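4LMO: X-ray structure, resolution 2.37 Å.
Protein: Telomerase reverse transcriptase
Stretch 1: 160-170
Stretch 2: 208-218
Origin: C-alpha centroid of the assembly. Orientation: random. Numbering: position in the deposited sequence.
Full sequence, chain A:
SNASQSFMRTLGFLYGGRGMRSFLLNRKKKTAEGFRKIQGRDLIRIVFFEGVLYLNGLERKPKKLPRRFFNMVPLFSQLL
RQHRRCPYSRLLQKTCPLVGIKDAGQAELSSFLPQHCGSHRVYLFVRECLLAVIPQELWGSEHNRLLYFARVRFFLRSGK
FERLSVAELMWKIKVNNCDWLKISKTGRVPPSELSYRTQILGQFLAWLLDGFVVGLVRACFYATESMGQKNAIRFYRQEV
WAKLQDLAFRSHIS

Stretch 1 160-170: KFERLSVAELM
Stretch 2 (208-218) LLDGFVVGLVR

The helix that receives this contact is not a regular one: a wider pi-type turn spans 208-213, closed by the hydrogen bond from Val213 N to Leu208 O at 2.9 Å; the next, Val214 N to Leu209 O at 2.9 Å, also reaches back five residues. After it the i to i+4 pattern resumes, with Leu216 N to Phe212 O at 3.0 Å and Arg218 N to Val214 O at 2.8 Å. Across and beyond this turn, Leu209, Val214 and Val217 all point CA-to-CB toward the other stretch.

No hydrogen bond crosses; apolar packing does the work, burying 278 Å² in total. The partner segment begins with a type I turn from Lys160 to Arg163 (Arg163 N to Lys160 O, 3.1 Å), passes through extended Leu164 (phi/psi -61/139) and Ser165 (-131/126), the N-cap, and enters a helix at Val166. Leu169 N donates a hydrogen bond to Ser165 O at 2.9 Å. The register runs antiparallel in sequence: Phe161 CA lies 8.1 Å from Val214 CA, and Leu164 CA lies 8.5 Å from Asp210 CA.

Leu209 (t, chi2 55°) is the hub. Leu209 CD2 meets Leu164 CD1 at 3.6 Å and Leu169 CD1 at 3.8 Å, so one methyl serves both the loop and the helix. Leu164 (chi1 -166°, chi2 156°) and Leu169 (chi1 -154°, chi2 60°) both point CA-to-CB toward the other stretch; Leu164 CD1 also approaches Asp210 CB at 4.4 Å, using the aliphatic part of an exposed acid. Leu209 and Leu169 are buried, which suits side chains with no polar group to satisfy; Phe161 and Leu164 stay partly exposed.

Phe161 (m, chi2 -97°) leaves its backbone sideways, yet the ring's length brings its end nearer. Val214 CG2 sits at the ring edge, 4.3 Å from Phe161 CD1, and Val217 CG1 is 4.5 Å from Phe161 CE1. The compact valines, chi1 166° and 178°, receive the broad ring about one helical turn apart.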

# COMPACT_ATOMS: atom_id res chain seq x y z
N LYS A 160 9.29 12.70 0.76
CA LYS A 160 10.02 12.52 -0.49
C LYS A 160 9.70 11.13 -1.03
O LYS A 160 10.53 10.22 -1.01
CB LYS A 160 11.52 12.71 -0.28
CG LYS A 160 11.92 14.14 0.07
CD LYS A 160 13.37 14.23 0.51
CE LYS A 160 13.74 15.66 0.87
NZ LYS A 160 15.14 15.77 1.34
N PHE A 161 8.46 10.98 -1.51
CA PHE A 161 7.90 9.70 -1.94
C PHE A 161 8.56 9.11 -3.18
O PHE A 161 8.31 7.95 -3.54
CB PHE A 161 6.39 9.85 -2.16
CG PHE A 161 5.60 10.10 -0.90
CD1 PHE A 161 4.98 9.06 -0.23
CD2 PHE A 161 5.47 11.39 -0.40
CE1 PHE A 161 4.24 9.29 0.93
CE2 PHE A 161 4.73 11.63 0.76
CZ PHE A 161 4.12 10.58 1.42
N GLU A 162 9.42 9.89 -3.83
CA GLU A 162 10.12 9.46 -5.04
C GLU A 162 11.62 9.25 -4.79
O GLU A 162 12.36 8.86 -5.70
CB GLU A 162 9.87 10.45 -6.19
CG GLU A 162 10.73 11.71 -6.19
CD GLU A 162 10.36 12.73 -5.12
OE1 GLU A 162 9.44 12.47 -4.31
OE2 GLU A 162 10.99 13.81 -5.08
N ARG A 163 12.06 9.49 -3.55
CA ARG A 163 13.46 9.30 -3.17
C ARG A 163 13.64 8.07 -2.28
O ARG A 163 14.49 8.03 -1.39
CB ARG A 163 14.02 10.58 -2.52
CG ARG A 163 14.12 11.74 -3.49
CD ARG A 163 14.59 13.02 -2.83
NE ARG A 163 14.41 14.17 -3.71
CZ ARG A 163 14.76 15.42 -3.41
NH1 ARG A 163 15.32 15.71 -2.24
NH2 ARG A 163 14.56 16.39 -4.29
N LEU A 164 12.81 7.07 -2.56
CA LEU A 164 12.87 5.75 -1.94
C LEU A 164 14.21 5.08 -2.25
O LEU A 164 14.72 5.17 -3.37
CB LEU A 164 11.72 4.90 -2.50
CG LEU A 164 11.27 3.57 -1.88
CD1 LEU A 164 9.82 3.32 -2.26
CD2 LEU A 164 12.14 2.39 -2.30
N SER A 165 14.80 4.42 -1.25
CA SER A 165 16.03 3.66 -1.46
C SER A 165 15.93 2.25 -0.89
O SER A 165 15.62 2.07 0.29
CB SER A 165 17.23 4.38 -0.87
OG SER A 165 18.41 3.62 -1.08
N VAL A 166 16.20 1.26 -1.74
CA VAL A 166 16.18 -0.14 -1.35
C VAL A 166 17.29 -0.44 -0.34
O VAL A 166 17.07 -1.15 0.64
CB VAL A 166 16.27 -1.07 -2.59
CG1 VAL A 166 16.37 -2.54 -2.19
CG2 VAL A 166 15.06 -0.86 -3.49
N ALA A 167 18.47 0.14 -0.59
CA ALA A 167 19.63 -0.01 0.30
C ALA A 167 19.36 0.52 1.71
O ALA A 167 19.83 -0.06 2.69
CB ALA A 167 20.84 0.68 -0.31
N GLU A 168 18.61 1.61 1.79
CA GLU A 168 18.22 2.20 3.06
C GLU A 168 17.10 1.39 3.71
O GLU A 168 17.04 1.26 4.93
CB GLU A 168 17.75 3.65 2.87
CG GLU A 168 18.86 4.62 2.48
CD GLU A 168 18.34 5.97 2.04
OE1 GLU A 168 17.13 6.25 2.22
OE2 GLU A 168 19.14 6.77 1.51
N LEU A 169 16.23 0.83 2.87
CA LEU A 169 15.11 0.02 3.34
C LEU A 169 15.57 -1.30 3.93
O LEU A 169 15.02 -1.77 4.93
CB LEU A 169 14.13 -0.22 2.18
CG LEU A 169 12.66 -0.48 2.49
CD1 LEU A 169 12.03 0.69 3.23
CD2 LEU A 169 11.89 -0.79 1.21
N MET A 170 16.61 -1.89 3.33
CA MET A 170 17.10 -3.21 3.70
C MET A 170 18.20 -3.17 4.77
O MET A 170 18.63 -4.21 5.26
CB MET A 170 17.64 -3.95 2.47
CG MET A 170 16.61 -4.33 1.43
SD MET A 170 15.75 -5.87 1.78
CE MET A 170 17.11 -7.04 1.80
N LEU A 208 6.31 -3.64 -0.72
CA LEU A 208 5.54 -3.34 0.48
C LEU A 208 5.45 -1.83 0.73
O LEU A 208 4.43 -1.33 1.21
CB LEU A 208 6.16 -4.05 1.69
CG LEU A 208 5.29 -4.51 2.85
CD1 LEU A 208 4.10 -5.34 2.39
CD2 LEU A 208 6.13 -5.31 3.84
N LEU A 209 6.51 -1.10 0.38
CA LEU A 209 6.51 0.35 0.51
C LEU A 209 5.83 1.01 -0.69
O LEU A 209 4.91 1.82 -0.52
CB LEU A 209 7.93 0.89 0.70
CG LEU A 209 8.08 2.37 1.10
CD1 LEU A 209 7.29 2.69 2.36
CD2 LEU A 209 9.54 2.75 1.29
N ASP A 210 6.27 0.66 -1.89
CA ASP A 210 5.79 1.29 -3.13
C ASP A 210 4.37 0.86 -3.50
O ASP A 210 3.53 1.69 -3.85
CB ASP A 210 6.75 0.99 -4.28
CG ASP A 210 6.28 1.58 -5.60
OD1 ASP A 210 6.40 2.81 -5.78
OD2 ASP A 210 5.78 0.81 -6.45
N GLY A 211 4.11 -0.44 -3.42
CA GLY A 211 2.81 -0.98 -3.78
C GLY A 211 1.80 -0.84 -2.67
O GLY A 211 0.74 -0.24 -2.85
N PHE A 212 2.13 -1.39 -1.50
CA PHE A 212 1.18 -1.43 -0.39
C PHE A 212 1.04 -0.08 0.32
O PHE A 212 -0.03 0.53 0.26
CB PHE A 212 1.53 -2.56 0.60
CG PHE A 212 0.44 -2.86 1.59
CD1 PHE A 212 -0.67 -3.61 1.22
CD2 PHE A 212 0.52 -2.39 2.90
CE1 PHE A 212 -1.68 -3.88 2.13
CE2 PHE A 212 -0.48 -2.66 3.81
CZ PHE A 212 -1.59 -3.40 3.43
N VAL A 213 2.10 0.37 0.97
CA VAL A 213 2.05 1.60 1.78
C VAL A 213 1.65 2.83 0.97
O VAL A 213 0.68 3.51 1.31
CB VAL A 213 3.38 1.83 2.54
CG1 VAL A 213 3.45 3.24 3.11
CG2 VAL A 213 3.52 0.80 3.66
N VAL A 214 2.37 3.10 -0.12
CA VAL A 214 2.06 4.23 -1.00
C VAL A 214 0.68 4.09 -1.64
O VAL A 214 -0.03 5.08 -1.83
CB VAL A 214 3.17 4.44 -2.05
CG1 VAL A 214 2.72 5.37 -3.17
CG2 VAL A 214 4.43 4.98 -1.38
N GLY A 215 0.29 2.85 -1.96
CA GLY A 215 -1.05 2.55 -2.46
C GLY A 215 -2.14 3.05 -1.54
O GLY A 215 -3.09 3.69 -1.97
N LEU A 216 -1.99 2.75 -0.25
CA LEU A 216 -2.95 3.19 0.77
C LEU A 216 -3.02 4.71 0.86
O LEU A 216 -4.10 5.28 0.94
CB LEU A 216 -2.58 2.59 2.13
CG LEU A 216 -2.60 1.06 2.22
CD1 LEU A 216 -1.96 0.59 3.51
CD2 LEU A 216 -4.02 0.52 2.09
N VAL A 217 -1.85 5.35 0.85
CA VAL A 217 -1.75 6.80 0.89
C VAL A 217 -2.43 7.41 -0.34
O VAL A 217 -3.23 8.34 -0.21
CB VAL A 217 -0.28 7.26 1.04
CG1 VAL A 217 -0.18 8.78 1.05
CG2 VAL A 217 0.33 6.70 2.31
N ARG A 218 -2.12 6.88 -1.52
CA ARG A 218 -2.72 7.32 -2.78
C ARG A 218 -4.25 7.21 -2.80
O ARG A 218 -4.93 8.12 -3.27
CB ARG A 218 -2.15 6.54 -3.97
CG ARG A 218 -0.98 7.22 -4.67
CD ARG A 218 -0.50 6.45 -5.90
NE ARG A 218 -1.59 6.10 -6.81
CZ ARG A 218 -2.10 6.89 -7.75
NH1 ARG A 218 -1.63 8.12 -7.94
NH2 ARG A 218 -3.09 6.45 -8.52